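Local coordinates for (5-formylfuran-3-yl)methyl phosphate transaminase (Methanococcus jannaschii, PDB 2Z61), which catalyses transfer of an amino group from alanine to a phosphorylated furan aldehyde, a pyridoxal-phosphate-dependent step in making the furan moiety of methanofuran, at residues Y224-W229 with Y261-A266; I92-G97 with I253-I258; F142-L147 with D172-E177. All coordinates share one frame; numbering follows the deposited sequence.

Contact 1 of 3, residues Y224-W229 with Y261-A266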
loop_
_atom_site.group_PDB
_atom_site.type_symbol
_atom_site.label_atom_id
_atom_site.label_comp_id
_atom_site.label_asym_id
_atom_site.label_seq_id
_atom_site.Cartn_x
_atom_site.Cartn_y
_atom_site.Cartn_z
ATOM N N TYR A 224 5.781 16.806 7.549
ATOM C CA TYR A 224 6.088 16.337 8.902
ATOM C C TYR A 224 7.229 15.333 9.008
ATOM O O TYR A 224 7.500 14.799 10.088
ATOM C CB TYR A 224 4.844 15.732 9.545
ATOM C CG TYR A 224 3.684 16.691 9.602
ATOM C CD1 TYR A 224 2.858 16.876 8.494
ATOM C CD2 TYR A 224 3.440 17.453 10.744
ATOM C CE1 TYR A 224 1.824 17.793 8.515
ATOM C CE2 TYR A 224 2.405 18.379 10.774
ATOM C CZ TYR A 224 1.602 18.541 9.653
ATOM O OH TYR A 224 0.577 19.452 9.667
ATOM N N ALA A 225 7.895 15.068 7.890
ATOM C CA ALA A 225 9.000 14.124 7.883
ATOM C C ALA A 225 8.567 12.730 8.375
ATOM O O ALA A 225 9.193 12.156 9.278
ATOM C CB ALA A 225 10.142 14.660 8.747
ATOM N N MET A 226 7.498 12.202 7.783
ATOM C CA MET A 226 6.985 10.883 8.148
ATOM C C MET A 226 6.993 9.926 6.947
ATOM O O MET A 226 6.108 9.069 6.818
ATOM C CB MET A 226 5.561 11.013 8.705
ATOM C CG MET A 226 5.480 11.707 10.067
ATOM S SD MET A 226 3.782 12.039 10.606
ATOM C CE MET A 226 3.249 10.439 11.220
ATOM N N THR A 227 8.000 10.063 6.094
ATOM C CA THR A 227 8.102 9.229 4.897
ATOM C C THR A 227 7.946 7.733 5.161
ATOM O O THR A 227 7.130 7.063 4.529
ATOM C CB THR A 227 9.439 9.452 4.156
ATOM O OG1 THR A 227 10.532 9.148 5.033
ATOM C CG2 THR A 227 9.558 10.901 3.685
ATOM N N GLY A 228 8.721 7.206 6.102
ATOM C CA GLY A 228 8.647 5.783 6.405
ATOM C C GLY A 228 7.394 5.309 7.126
ATOM O O GLY A 228 7.097 4.121 7.101
ATOM N N TRP A 229 6.663 6.217 7.774
ATOM C CA TRP A 229 5.443 5.846 8.482
ATOM C C TRP A 229 4.301 5.474 7.529
ATOM O O TRP A 229 3.266 4.949 7.958
ATOM C CB TRP A 229 4.989 6.986 9.406
ATOM C CG TRP A 229 5.981 7.378 10.483
ATOM C CD1 TRP A 229 7.227 7.915 10.297
ATOM C CD2 TRP A 229 5.759 7.375 11.905
ATOM N NE1 TRP A 229 7.782 8.265 11.506
ATOM C CE2 TRP A 229 6.906 7.946 12.509
ATOM C CE3 TRP A 229 4.699 6.950 12.726
ATOM C CZ2 TRP A 229 7.025 8.108 13.903
ATOM C CZ3 TRP A 229 4.817 7.110 14.115
ATOM C CH2 TRP A 229 5.975 7.688 14.686
ATOM N N TYR A 261 -2.516 6.816 14.872
ATOM C CA TYR A 261 -2.566 7.381 16.211
ATOM C C TYR A 261 -1.466 8.395 16.451
ATOM O O TYR A 261 -1.699 9.424 17.077
ATOM C CB TYR A 261 -2.509 6.282 17.279
ATOM C CG TYR A 261 -3.826 5.557 17.412
ATOM C CD1 TYR A 261 -4.026 4.307 16.825
ATOM C CD2 TYR A 261 -4.901 6.152 18.072
ATOM C CE1 TYR A 261 -5.264 3.671 16.887
ATOM C CE2 TYR A 261 -6.146 5.523 18.139
ATOM C CZ TYR A 261 -6.320 4.288 17.544
ATOM O OH TYR A 261 -7.560 3.689 17.576
ATOM N N ALA A 262 -0.274 8.121 15.936
ATOM C CA ALA A 262 0.849 9.031 16.112
ATOM C C ALA A 262 0.606 10.368 15.404
ATOM O O ALA A 262 0.971 11.429 15.914
ATOM C CB ALA A 262 2.123 8.383 15.584
ATOM N N ALA A 263 -0.016 10.312 14.233
ATOM C CA ALA A 263 -0.286 11.510 13.443
ATOM C C ALA A 263 -1.186 12.527 14.150
ATOM O O ALA A 263 -1.141 13.719 13.837
ATOM C CB ALA A 263 -0.901 11.117 12.095
ATOM N N LEU A 264 -2.008 12.060 15.088
ATOM C CA LEU A 264 -2.893 12.962 15.822
ATOM C C LEU A 264 -2.072 14.076 16.470
ATOM O O LEU A 264 -2.531 15.212 16.577
ATOM C CB LEU A 264 -3.672 12.204 16.901
ATOM C CG LEU A 264 -4.676 11.155 16.421
ATOM C CD1 LEU A 264 -5.183 10.349 17.605
ATOM C CD2 LEU A 264 -5.824 11.837 15.702
ATOM N N LYS A 265 -0.849 13.755 16.882
ATOM C CA LYS A 265 0.017 14.744 17.514
ATOM C C LYS A 265 0.653 15.745 16.540
ATOM O O LYS A 265 1.346 16.672 16.953
ATOM C CB LYS A 265 1.106 14.037 18.328
ATOM C CG LYS A 265 0.574 13.358 19.586
ATOM C CD LYS A 265 -0.041 14.388 20.528
ATOM C CE LYS A 265 -0.776 13.726 21.683
ATOM N NZ LYS A 265 -2.023 13.046 21.239
ATOM N N ALA A 266 0.404 15.569 15.248
ATOM C CA ALA A 266 0.974 16.475 14.260
ATOM C C ALA A 266 0.327 17.856 14.331
ATOM O O ALA A 266 0.901 18.836 13.871
ATOM C CB ALA A 266 0.806 15.895 12.860
#

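Contact 2 of 3, residues I92-G97 with I253-I258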
loop_
_atom_site.group_PDB
_atom_site.type_symbol
_atom_site.label_atom_id
_atom_site.label_comp_id
_atom_site.label_asym_id
_atom_site.label_seq_id
_atom_site.Cartn_x
_atom_site.Cartn_y
_atom_site.Cartn_z
ATOM N N ILE A 92 -12.992 12.089 3.698
ATOM C CA ILE A 92 -11.564 11.852 3.836
ATOM C C ILE A 92 -11.237 10.377 4.062
ATOM O O ILE A 92 -11.943 9.684 4.789
ATOM C CB ILE A 92 -11.007 12.655 5.040
ATOM C CG1 ILE A 92 -11.480 14.109 4.956
ATOM C CG2 ILE A 92 -9.484 12.567 5.085
ATOM C CD1 ILE A 92 -10.743 15.060 5.889
ATOM N N ILE A 93 -10.177 9.894 3.423
ATOM C CA ILE A 93 -9.742 8.518 3.634
ATOM C C ILE A 93 -8.247 8.513 3.924
ATOM O O ILE A 93 -7.463 9.179 3.238
ATOM C CB ILE A 93 -10.004 7.610 2.424
ATOM C CG1 ILE A 93 -11.505 7.435 2.212
ATOM C CG2 ILE A 93 -9.388 6.242 2.669
ATOM C CD1 ILE A 93 -11.851 6.355 1.195
ATOM N N ILE A 94 -7.857 7.778 4.961
ATOM C CA ILE A 94 -6.450 7.678 5.334
ATOM C C ILE A 94 -5.847 6.530 4.514
ATOM O O ILE A 94 -6.307 5.389 4.593
ATOM C CB ILE A 94 -6.297 7.369 6.844
ATOM C CG1 ILE A 94 -7.077 8.392 7.674
ATOM C CG2 ILE A 94 -4.831 7.389 7.233
ATOM C CD1 ILE A 94 -6.774 9.859 7.343
ATOM N N THR A 95 -4.828 6.836 3.724
ATOM C CA THR A 95 -4.193 5.829 2.867
ATOM C C THR A 95 -2.803 5.450 3.371
ATOM O O THR A 95 -2.265 6.081 4.282
ATOM C CB THR A 95 -4.044 6.348 1.411
ATOM O OG1 THR A 95 -3.331 7.594 1.417
ATOM C CG2 THR A 95 -5.398 6.571 0.776
ATOM N N GLY A 96 -2.218 4.425 2.763
ATOM C CA GLY A 96 -0.884 4.002 3.154
ATOM C C GLY A 96 0.126 4.794 2.355
ATOM O O GLY A 96 0.844 4.246 1.525
ATOM N N GLY A 97 0.176 6.098 2.608
ATOM C CA GLY A 97 1.079 6.964 1.876
ATOM C C GLY A 97 0.339 7.717 0.781
ATOM O O GLY A 97 -0.794 7.376 0.432
ATOM N N ILE A 253 -6.529 -2.638 3.003
ATOM C CA ILE A 253 -7.255 -2.794 4.264
ATOM C C ILE A 253 -7.280 -1.480 5.057
ATOM O O ILE A 253 -8.345 -0.907 5.263
ATOM C CB ILE A 253 -6.655 -3.903 5.157
ATOM C CG1 ILE A 253 -6.469 -5.200 4.354
ATOM C CG2 ILE A 253 -7.576 -4.150 6.345
ATOM C CD1 ILE A 253 -7.750 -5.818 3.856
ATOM N N SER A 254 -6.119 -0.998 5.503
ATOM C CA SER A 254 -6.059 0.263 6.254
ATOM C C SER A 254 -4.621 0.717 6.514
ATOM O O SER A 254 -3.711 -0.106 6.598
ATOM C CB SER A 254 -6.812 0.137 7.587
ATOM O OG SER A 254 -6.242 -0.839 8.449
ATOM N N ALA A 255 -4.415 2.028 6.628
ATOM C CA ALA A 255 -3.087 2.576 6.868
ATOM C C ALA A 255 -2.520 2.008 8.167
ATOM O O ALA A 255 -3.266 1.639 9.072
ATOM C CB ALA A 255 -3.145 4.099 6.950
ATOM N N PRO A 256 -1.187 1.933 8.279
ATOM C CA PRO A 256 -0.604 1.387 9.509
ATOM C C PRO A 256 -1.173 2.025 10.783
ATOM O O PRO A 256 -1.202 3.247 10.949
ATOM C CB PRO A 256 0.905 1.600 9.317
ATOM C CG PRO A 256 1.011 2.595 8.197
ATOM C CD PRO A 256 -0.147 2.301 7.306
ATOM N N THR A 257 -1.651 1.167 11.671
ATOM C CA THR A 257 -2.270 1.591 12.912
ATOM C C THR A 257 -1.474 2.552 13.794
ATOM O O THR A 257 -2.021 3.529 14.304
ATOM C CB THR A 257 -2.661 0.361 13.725
ATOM O OG1 THR A 257 -3.476 -0.481 12.902
ATOM C CG2 THR A 257 -3.447 0.752 14.976
ATOM N N ILE A 258 -0.192 2.278 13.973
ATOM C CA ILE A 258 0.649 3.123 14.805
ATOM C C ILE A 258 0.783 4.532 14.239
ATOM O O ILE A 258 0.769 5.502 14.986
ATOM C CB ILE A 258 2.057 2.508 14.968
ATOM C CG1 ILE A 258 1.953 1.205 15.758
ATOM C CG2 ILE A 258 2.980 3.468 15.693
ATOM C CD1 ILE A 258 3.206 0.366 15.686
HETATM O O HOH W 1 -7.019 3.533 6.327
#

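Contact 3 of 3, residues F142-L147 with D172-E177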
loop_
_atom_site.group_PDB
_atom_site.type_symbol
_atom_site.label_atom_id
_atom_site.label_comp_id
_atom_site.label_asym_id
_atom_site.label_seq_id
_atom_site.Cartn_x
_atom_site.Cartn_y
_atom_site.Cartn_z
ATOM N N PHE A 142 2.334 24.135 -18.557
ATOM C CA PHE A 142 1.130 24.539 -17.853
ATOM C C PHE A 142 0.797 26.014 -18.040
ATOM O O PHE A 142 0.796 26.796 -17.095
ATOM C CB PHE A 142 1.221 24.160 -16.365
ATOM C CG PHE A 142 0.679 22.775 -16.057
ATOM C CD1 PHE A 142 0.451 21.862 -17.084
ATOM C CD2 PHE A 142 0.381 22.393 -14.750
ATOM C CE1 PHE A 142 -0.065 20.595 -16.821
ATOM C CE2 PHE A 142 -0.137 21.125 -14.477
ATOM C CZ PHE A 142 -0.360 20.226 -15.516
ATOM N N THR A 143 0.527 26.377 -19.292
ATOM C CA THR A 143 0.137 27.732 -19.653
ATOM C C THR A 143 -1.262 27.591 -20.236
ATOM O O THR A 143 -1.633 26.516 -20.718
ATOM C CB THR A 143 1.064 28.360 -20.729
ATOM O OG1 THR A 143 0.928 27.642 -21.959
ATOM C CG2 THR A 143 2.512 28.327 -20.282
ATOM N N VAL A 144 -2.030 28.673 -20.186
ATOM C CA VAL A 144 -3.390 28.668 -20.697
ATOM C C VAL A 144 -3.453 28.268 -22.167
ATOM O O VAL A 144 -4.294 27.459 -22.561
ATOM C CB VAL A 144 -4.039 30.055 -20.518
ATOM C CG1 VAL A 144 -5.452 30.062 -21.092
ATOM C CG2 VAL A 144 -4.065 30.414 -19.045
ATOM N N GLU A 145 -2.554 28.826 -22.972
ATOM C CA GLU A 145 -2.534 28.530 -24.400
ATOM C C GLU A 145 -2.250 27.062 -24.713
ATOM O O GLU A 145 -2.973 26.437 -25.487
ATOM C CB GLU A 145 -1.501 29.406 -25.108
ATOM C CG GLU A 145 -1.609 29.356 -26.618
ATOM C CD GLU A 145 -0.714 30.372 -27.298
ATOM O OE1 GLU A 145 -0.752 31.554 -26.898
ATOM O OE2 GLU A 145 0.021 29.987 -28.232
ATOM N N SER A 146 -1.198 26.516 -24.117
ATOM C CA SER A 146 -0.835 25.122 -24.357
ATOM C C SER A 146 -1.882 24.135 -23.843
ATOM O O SER A 146 -2.095 23.087 -24.444
ATOM C CB SER A 146 0.524 24.821 -23.730
ATOM O OG SER A 146 0.583 25.329 -22.413
ATOM N N LEU A 147 -2.532 24.462 -22.731
ATOM C CA LEU A 147 -3.561 23.582 -22.203
ATOM C C LEU A 147 -4.752 23.551 -23.162
ATOM O O LEU A 147 -5.386 22.512 -23.337
ATOM C CB LEU A 147 -4.017 24.046 -20.818
ATOM C CG LEU A 147 -3.044 23.825 -19.652
ATOM C CD1 LEU A 147 -3.670 24.344 -18.368
ATOM C CD2 LEU A 147 -2.713 22.340 -19.514
ATOM N N ASP A 172 0.211 28.816 -10.781
ATOM C CA ASP A 172 -0.635 29.992 -10.653
ATOM C C ASP A 172 -2.135 29.726 -10.705
ATOM O O ASP A 172 -2.598 28.738 -11.281
ATOM C CB ASP A 172 -0.281 31.044 -11.707
ATOM C CG ASP A 172 -1.054 32.339 -11.505
ATOM O OD1 ASP A 172 -1.554 32.906 -12.504
ATOM O OD2 ASP A 172 -1.175 32.778 -10.335
ATOM N N ARG A 173 -2.873 30.645 -10.091
ATOM C CA ARG A 173 -4.326 30.621 -9.997
ATOM C C ARG A 173 -5.063 30.353 -11.313
ATOM O O ARG A 173 -6.029 29.590 -11.334
ATOM C CB ARG A 173 -4.790 31.953 -9.396
ATOM C CG ARG A 173 -6.276 32.241 -9.518
ATOM C CD ARG A 173 -6.588 33.698 -9.167
ATOM N NE ARG A 173 -6.977 33.873 -7.771
ATOM C CZ ARG A 173 -8.197 33.633 -7.301
ATOM N NH1 ARG A 173 -9.154 33.208 -8.116
ATOM N NH2 ARG A 173 -8.461 33.815 -6.014
ATOM N N GLU A 174 -4.609 30.974 -12.397
ATOM C CA GLU A 174 -5.247 30.818 -13.706
ATOM C C GLU A 174 -5.320 29.383 -14.222
ATOM O O GLU A 174 -6.302 28.998 -14.854
ATOM C CB GLU A 174 -4.538 31.689 -14.745
ATOM C CG GLU A 174 -4.679 33.175 -14.488
ATOM C CD GLU A 174 -3.993 34.019 -15.545
ATOM O OE1 GLU A 174 -4.097 35.265 -15.466
ATOM O OE2 GLU A 174 -3.351 33.440 -16.451
ATOM N N ILE A 175 -4.279 28.596 -13.972
ATOM C CA ILE A 175 -4.280 27.211 -14.423
ATOM C C ILE A 175 -5.431 26.462 -13.759
ATOM O O ILE A 175 -6.138 25.696 -14.412
ATOM C CB ILE A 175 -2.950 26.493 -14.094
ATOM C CG1 ILE A 175 -1.802 27.098 -14.909
ATOM C CG2 ILE A 175 -3.062 25.023 -14.443
ATOM C CD1 ILE A 175 -1.518 28.543 -14.615
ATOM N N TYR A 176 -5.618 26.679 -12.459
ATOM C CA TYR A 176 -6.715 26.026 -11.748
ATOM C C TYR A 176 -8.053 26.476 -12.327
ATOM O O TYR A 176 -8.923 25.661 -12.596
ATOM C CB TYR A 176 -6.685 26.361 -10.253
ATOM C CG TYR A 176 -5.543 25.728 -9.494
ATOM C CD1 TYR A 176 -4.336 26.396 -9.335
ATOM C CD2 TYR A 176 -5.661 24.447 -8.960
ATOM C CE1 TYR A 176 -3.275 25.811 -8.665
ATOM C CE2 TYR A 176 -4.601 23.848 -8.288
ATOM C CZ TYR A 176 -3.410 24.540 -8.147
ATOM O OH TYR A 176 -2.344 23.957 -7.505
ATOM N N GLU A 177 -8.203 27.785 -12.516
ATOM C CA GLU A 177 -9.432 28.367 -13.060
ATOM C C GLU A 177 -9.755 27.814 -14.440
ATOM O O GLU A 177 -10.901 27.474 -14.729
ATOM C CB GLU A 177 -9.296 29.892 -13.101
ATOM C CG GLU A 177 -9.391 30.539 -11.720
ATOM C CD GLU A 177 -8.697 31.893 -11.637
ATOM O OE1 GLU A 177 -8.896 32.593 -10.621
ATOM O OE2 GLU A 177 -7.950 32.253 -12.572
#

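Contact 1 of 3, residues Y224-W229 with Y261-A266
From Tyr-224 to Trp-229 the chain runs counter to residues 261-266, since the CA of Tyr-224 lies 7.4 Å from the CA of Ala-266 whereas the CA of Trp-229 pairs with that of Ala-262 at 9.5 Å. Across this gap three large side chains reach for three alanine methyls. Trp-229 comes closest: CZ3, on the six-membered ring of its indole, meets Ala-262 CB obliquely at 3.3 Å, a tight fit. With chi1 at -60° its CG lies beside the backbone N, which sends the indole toward helix 257-263. Met-226 enters between the two aromatic residues, and its terminal CE approaches Ala-263 CB at 4.3 Å. The same methyl rests 3.9 Å above one face of the Trp-229 ring, offset toward the rim, and so lies between the indole and the helix. At the other end, the Tyr-224 ring leans on Ala-266, with CE2 3.6 Å from CB; the same CE2 is 3.5 Å from the carbonyl O of Ala-266. Ile-47 of helix 45-56 adds to this apolar layer, touching Met-226, Ala-262 and Ala-266. The loop follows Lys-222, the lysine that carries pyridoxal phosphate, and Thr-60 of the second subunit packs on Trp-229. The segments thus meet through van der Waals contact, mainly apolar, with one carbonyl beside a ring C-H, and the small alanine methyls let the bulky groups come near the helix backbone.

Contact 2 of 3, residues I92-G97 with I253-I258
A single water stitches Ile-94 to Ala-255, donating to the Ile-94 carbonyl O at 2.6 Å and accepting from Ala-255 N at 3.0 Å. That carbonyl is gripped twice, because Gln-248 NE2 of helix 238-251 donates to it as well. Beside the water bridge the backbones come close, with the CA atoms of Gly-96 and Ala-255 4.5 Å apart. The direct touching is done by one methyl: Ala-255 CB sits 3.4 Å from Thr-95 O and 3.7 Å from Ile-94 CG2. A chi1 of -53° sets the Ile-94 CG2 branch anti to the backbone N and against the alanine, while the longer branch leads away; the side chain also packs on Leu-71 and Ile-75 of helix 69-82. Strand 92-95, an outermost strand of the mixed seven-stranded sheet within this chain, ends here in an inverse gamma turn centred on Gly-96, where Gly-97 N makes a weak hydrogen bond to Thr-95 O (3.0 Å). Gly-97 then takes the N-cap position of helix 98-109; in aminotransferases of this fold the glycine-containing turn at such a helix start typically faces the cofactor phosphate, as is probable here. Thr-95 OG1 donates to Gly-97 O over 2.7 Å, from 42° out of the carbonyl plane, so the threonine hydroxyl links the two ends of the turn. Pro-256, next to Ala-255, is the N-cap residue of helix 257-263 and packs on Arg-230 of the second subunit.

Contact 3 of 3, residues F142-L147 with D172-E177
Ile-175 is the side chain that fills the space between helices 144-150 and 173-182, its CA lying 6.5 Å from the CA of Val-144. From CB the side chain splits. The CG2 branch meets Leu-147 CD1 at 4.0 Å, where the two side chains cross at about a right angle. CG2 also lies 4.3 Å from Phe-142 CD2, oblique to the ring. The other branch, CG1, is set opposite the carbonyl carbon (chi1 -67°) and comes to 3.4 Å from Phe-142 O. Beyond it, chi2 of 63° turns CD1 opposite CG2, so the tip stays by the same carbonyl, with CD1 3.8 Å from Phe-142 O. One isoleucine thus touches a ring, a leucine methyl and a backbone oxygen. At the outer rim, Glu-174 extends its chain until OE2 lies 4.0 Å from Val-144 CG2, a carboxylate beside a methyl where the contact meets solvent. Thr-143 is the N-cap residue of helix 144-150, and its carbonyl O accepts from Leu-147 N at 3.0 Å, as in the first turn of a helix; Leu-147 points toward the 172-177 segment. Beneath both segments lies strand 155-161: Phe-142 packs on Ile-158 and Ile-175 on Ile-160. Two helices side by side on one face of parallel strands, one entering and one leaving strand 155-161, are characteristic of successive beta-alpha-beta crossovers in an alpha/beta sheet domain.

Contacts 1 and 2 are neighbours, their centres about 12 Å apart, both using helix 257-263: contact 2 lies at its start and contact 1 farther along. They touch where Trp-229 O packs 3.3 Å from Pro-256 CG, and both adjoin the second subunit. Contact 3 lies about 33 Å from either, centre to centre, nested in the loop closed by contact 2, and no other chain of the assembly touches it. Contact 1 is buried and mainly apolar, rings and a methionine against alanines; contact 2, likewise buried, adds a water bridge between backbones; contact 3 has an apolar core of isoleucine, leucine and phenylalanine, and at its more exposed rim one carboxylate beside a valine methyl.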